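Local coordinates for protein type-2Ba cytolytic delta-endotoxin (Bacillus thuringiensis serovar israelensis, PDB 2RCI) that probably kills fly and mosquito larvae by perforating the membranes of their midgut epithelial cells, at residues N52-A57 with L187-A192. Residues are numbered along the deposited sequence; the frame is centred on the assembly and turned at random.
Sequences NGLPNA and LTVVQA
Val-189 meets the loop and the start of strand 57-64 with its CG2 methyl, which lies anti to the backbone N and takes contacts from two residues: CD1 of Leu-54 at 4.0 Å, the two side chains crossing at about a right angle, and CB of Ala-57. Leu-54 and Val-189 also touch helix 21-31, through Leu-27 and Phe-31 respectively. At Val-190 the side chain turns away from the loop, and it is the carbonyl that takes part: its O receives a CA-H...O contact from Ala-57 CA at 3.0 Å. Gln-191 forms an antiparallel non-hydrogen-bonded pair with Ala-57, their side chains on the same face as Val-189, and then reaches across. With CG anti to the backbone N (chi1 -179°) and the chain extended beyond it, NE2 gives Pro-55 O a nearly straight hydrogen bond of 2.9 Å (160° at the hydrogen), meeting a lone pair in the carbonyl plane. The Pro-55 ring, through CG and CD, packs against that same NE2. OE1 accepts from Gln-23 and Arg-26, so both the nitrogen and the oxygen of the amide have partners, which fixes its flip. At Ala-192 the backbone takes over: its N donates a hydrogen bond to Asn-56 O at 3.0 Å, while its methyl rests 4.0 Å from Asn-56 CB. This is a helix-to-strand connection that leads from helix 44-53 into an antiparallel strand pair, 57-64 beside 177-192, in the helix-flanked β-sheet of the Cyt toxin fold.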
ATOM      1  N   ASN A  52       0.596  12.286 -13.619  1.00 23.93           N
ATOM      2  CA  ASN A  52       0.966  13.260 -14.648  1.00 23.67           C
ATOM      3  C   ASN A  52      -0.119  14.284 -14.937  1.00 24.53           C
ATOM      4  O   ASN A  52       0.182  15.429 -15.332  1.00 25.49           O
ATOM      5  CB  ASN A  52       1.307  12.555 -15.985  1.00 23.36           C
ATOM      6  CG  ASN A  52       2.063  13.474 -16.955  1.00 22.35           C
ATOM      7  OD1 ASN A  52       3.036  14.111 -16.568  1.00 25.39           O
ATOM      8  ND2 ASN A  52       1.619  13.521 -18.226  1.00 21.87           N
ATOM      9  N   GLY A  53      -1.377  13.880 -14.790  1.00 23.36           N
ATOM     10  CA  GLY A  53      -2.487  14.787 -15.097  1.00 23.08           C
ATOM     11  C   GLY A  53      -2.858  15.717 -13.960  1.00 22.97           C
ATOM     12  O   GLY A  53      -3.685  16.632 -14.145  1.00 22.84           O
ATOM     13  N   LEU A  54      -2.277  15.506 -12.780  1.00 22.09           N
ATOM     14  CA  LEU A  54      -2.707  16.289 -11.619  1.00 22.51           C
ATOM     15  C   LEU A  54      -2.108  17.689 -11.620  1.00 22.26           C
ATOM     16  O   LEU A  54      -0.912  17.836 -11.881  1.00 20.99           O
ATOM     17  CB  LEU A  54      -2.352  15.579 -10.314  1.00 22.06           C
ATOM     18  CG  LEU A  54      -3.111  14.300  -9.958  1.00 22.32           C
ATOM     19  CD1 LEU A  54      -2.361  13.671  -8.775  1.00 23.44           C
ATOM     20  CD2 LEU A  54      -4.586  14.567  -9.582  1.00 23.50           C
ATOM     21  N   PRO A  55      -2.932  18.719 -11.312  1.00 22.14           N
ATOM     22  CA  PRO A  55      -2.387  20.076 -11.244  1.00 22.09           C
ATOM     23  C   PRO A  55      -1.497  20.295 -10.023  1.00 22.13           C
ATOM     24  O   PRO A  55      -1.711  19.654  -8.973  1.00 21.70           O
ATOM     25  CB  PRO A  55      -3.644  20.955 -11.132  1.00 22.76           C
ATOM     26  CG  PRO A  55      -4.671  20.089 -10.514  1.00 23.54           C
ATOM     27  CD  PRO A  55      -4.382  18.687 -11.025  1.00 22.08           C
ATOM     28  N   ASN A  56      -0.516  21.189 -10.148  1.00 21.29           N
ATOM     29  CA  ASN A  56       0.306  21.589  -8.996  1.00 21.78           C
ATOM     30  C   ASN A  56       0.896  20.375  -8.254  1.00 21.17           C
ATOM     31  O   ASN A  56       0.896  20.338  -7.030  1.00 20.16           O
ATOM     32  CB  ASN A  56      -0.545  22.412  -8.021  1.00 21.66           C
ATOM     33  CG  ASN A  56      -1.231  23.599  -8.696  1.00 23.94           C
ATOM     34  OD1 ASN A  56      -2.457  23.663  -8.768  1.00 27.66           O
ATOM     35  ND2 ASN A  56      -0.431  24.529  -9.203  1.00 22.65           N
ATOM     36  N   ALA A  57       1.352  19.381  -9.007  1.00 20.58           N
ATOM     37  CA  ALA A  57       1.721  18.107  -8.413  1.00 21.15           C
ATOM     38  C   ALA A  57       3.060  17.607  -8.939  1.00 21.61           C
ATOM     39  O   ALA A  57       3.482  17.991 -10.037  1.00 22.67           O
ATOM     40  CB  ALA A  57       0.608  17.076  -8.641  1.00 19.98           C
ATOM     41  N   LEU A 187       3.738   4.652  -5.841  1.00 17.69           N
ATOM     42  CA  LEU A 187       4.278   5.963  -6.167  1.00 17.68           C
ATOM     43  C   LEU A 187       3.866   6.945  -5.081  1.00 17.68           C
ATOM     44  O   LEU A 187       2.822   6.755  -4.440  1.00 18.50           O
ATOM     45  CB  LEU A 187       3.778   6.436  -7.544  1.00 17.71           C
ATOM     46  CG  LEU A 187       2.309   6.895  -7.752  1.00 18.43           C
ATOM     47  CD1 LEU A 187       1.978   8.217  -7.077  1.00 25.71           C
ATOM     48  CD2 LEU A 187       2.041   7.067  -9.250  1.00 19.72           C
ATOM     49  N   THR A 188       4.664   7.989  -4.874  1.00 17.52           N
ATOM     50  CA  THR A 188       4.241   9.081  -4.008  1.00 17.04           C
ATOM     51  C   THR A 188       4.088  10.302  -4.883  1.00 17.03           C
ATOM     52  O   THR A 188       5.026  10.662  -5.610  1.00 16.47           O
ATOM     53  CB  THR A 188       5.275   9.391  -2.913  1.00 16.44           C
ATOM     54  OG1 THR A 188       5.580   8.190  -2.187  1.00 17.61           O
ATOM     55  CG2 THR A 188       4.721  10.409  -1.969  1.00 18.14           C
ATOM     56  N   VAL A 189       2.906  10.917  -4.824  1.00 16.49           N
ATOM     57  CA  VAL A 189       2.667  12.187  -5.502  1.00 18.28           C
ATOM     58  C   VAL A 189       2.332  13.266  -4.461  1.00 18.10           C
ATOM     59  O   VAL A 189       1.515  13.043  -3.546  1.00 18.97           O
ATOM     60  CB  VAL A 189       1.559  12.052  -6.603  1.00 18.63           C
ATOM     61  CG1 VAL A 189       0.229  11.647  -5.983  1.00 20.22           C
ATOM     62  CG2 VAL A 189       1.384  13.398  -7.378  1.00 20.37           C
ATOM     63  N   VAL A 190       2.990  14.415  -4.569  1.00 17.89           N
ATOM     64  CA  VAL A 190       2.647  15.536  -3.711  1.00 18.70           C
ATOM     65  C   VAL A 190       1.896  16.578  -4.546  1.00 18.69           C
ATOM     66  O   VAL A 190       2.243  16.818  -5.711  1.00 19.15           O
ATOM     67  CB  VAL A 190       3.880  16.143  -3.007  1.00 19.44           C
ATOM     68  CG1 VAL A 190       4.546  15.094  -2.109  1.00 20.22           C
ATOM     69  CG2 VAL A 190       4.913  16.709  -4.037  1.00 21.14           C
ATOM     70  N   GLN A 191       0.842  17.143  -3.965  1.00 17.65           N
ATOM     71  CA  GLN A 191       0.087  18.219  -4.603  1.00 18.07           C
ATOM     72  C   GLN A 191      -0.007  19.380  -3.617  1.00 19.01           C
ATOM     73  O   GLN A 191      -0.182  19.154  -2.389  1.00 17.85           O
ATOM     74  CB  GLN A 191      -1.326  17.758  -4.994  1.00 18.20           C
ATOM     75  CG  GLN A 191      -2.198  18.838  -5.699  1.00 17.84           C
ATOM     76  CD  GLN A 191      -3.550  18.282  -6.130  1.00 19.78           C
ATOM     77  OE1 GLN A 191      -4.382  17.924  -5.293  1.00 19.05           O
ATOM     78  NE2 GLN A 191      -3.779  18.213  -7.442  1.00 19.70           N
ATOM     79  N   ALA A 192       0.155  20.604  -4.129  1.00 19.54           N
ATOM     80  CA  ALA A 192      -0.071  21.798  -3.303  1.00 20.51           C
ATOM     81  C   ALA A 192      -1.424  21.682  -2.590  1.00 21.09           C
ATOM     82  O   ALA A 192      -2.419  21.241  -3.166  1.00 20.43           O
ATOM     83  CB  ALA A 192      -0.009  23.102  -4.141  1.00 21.37           C
TER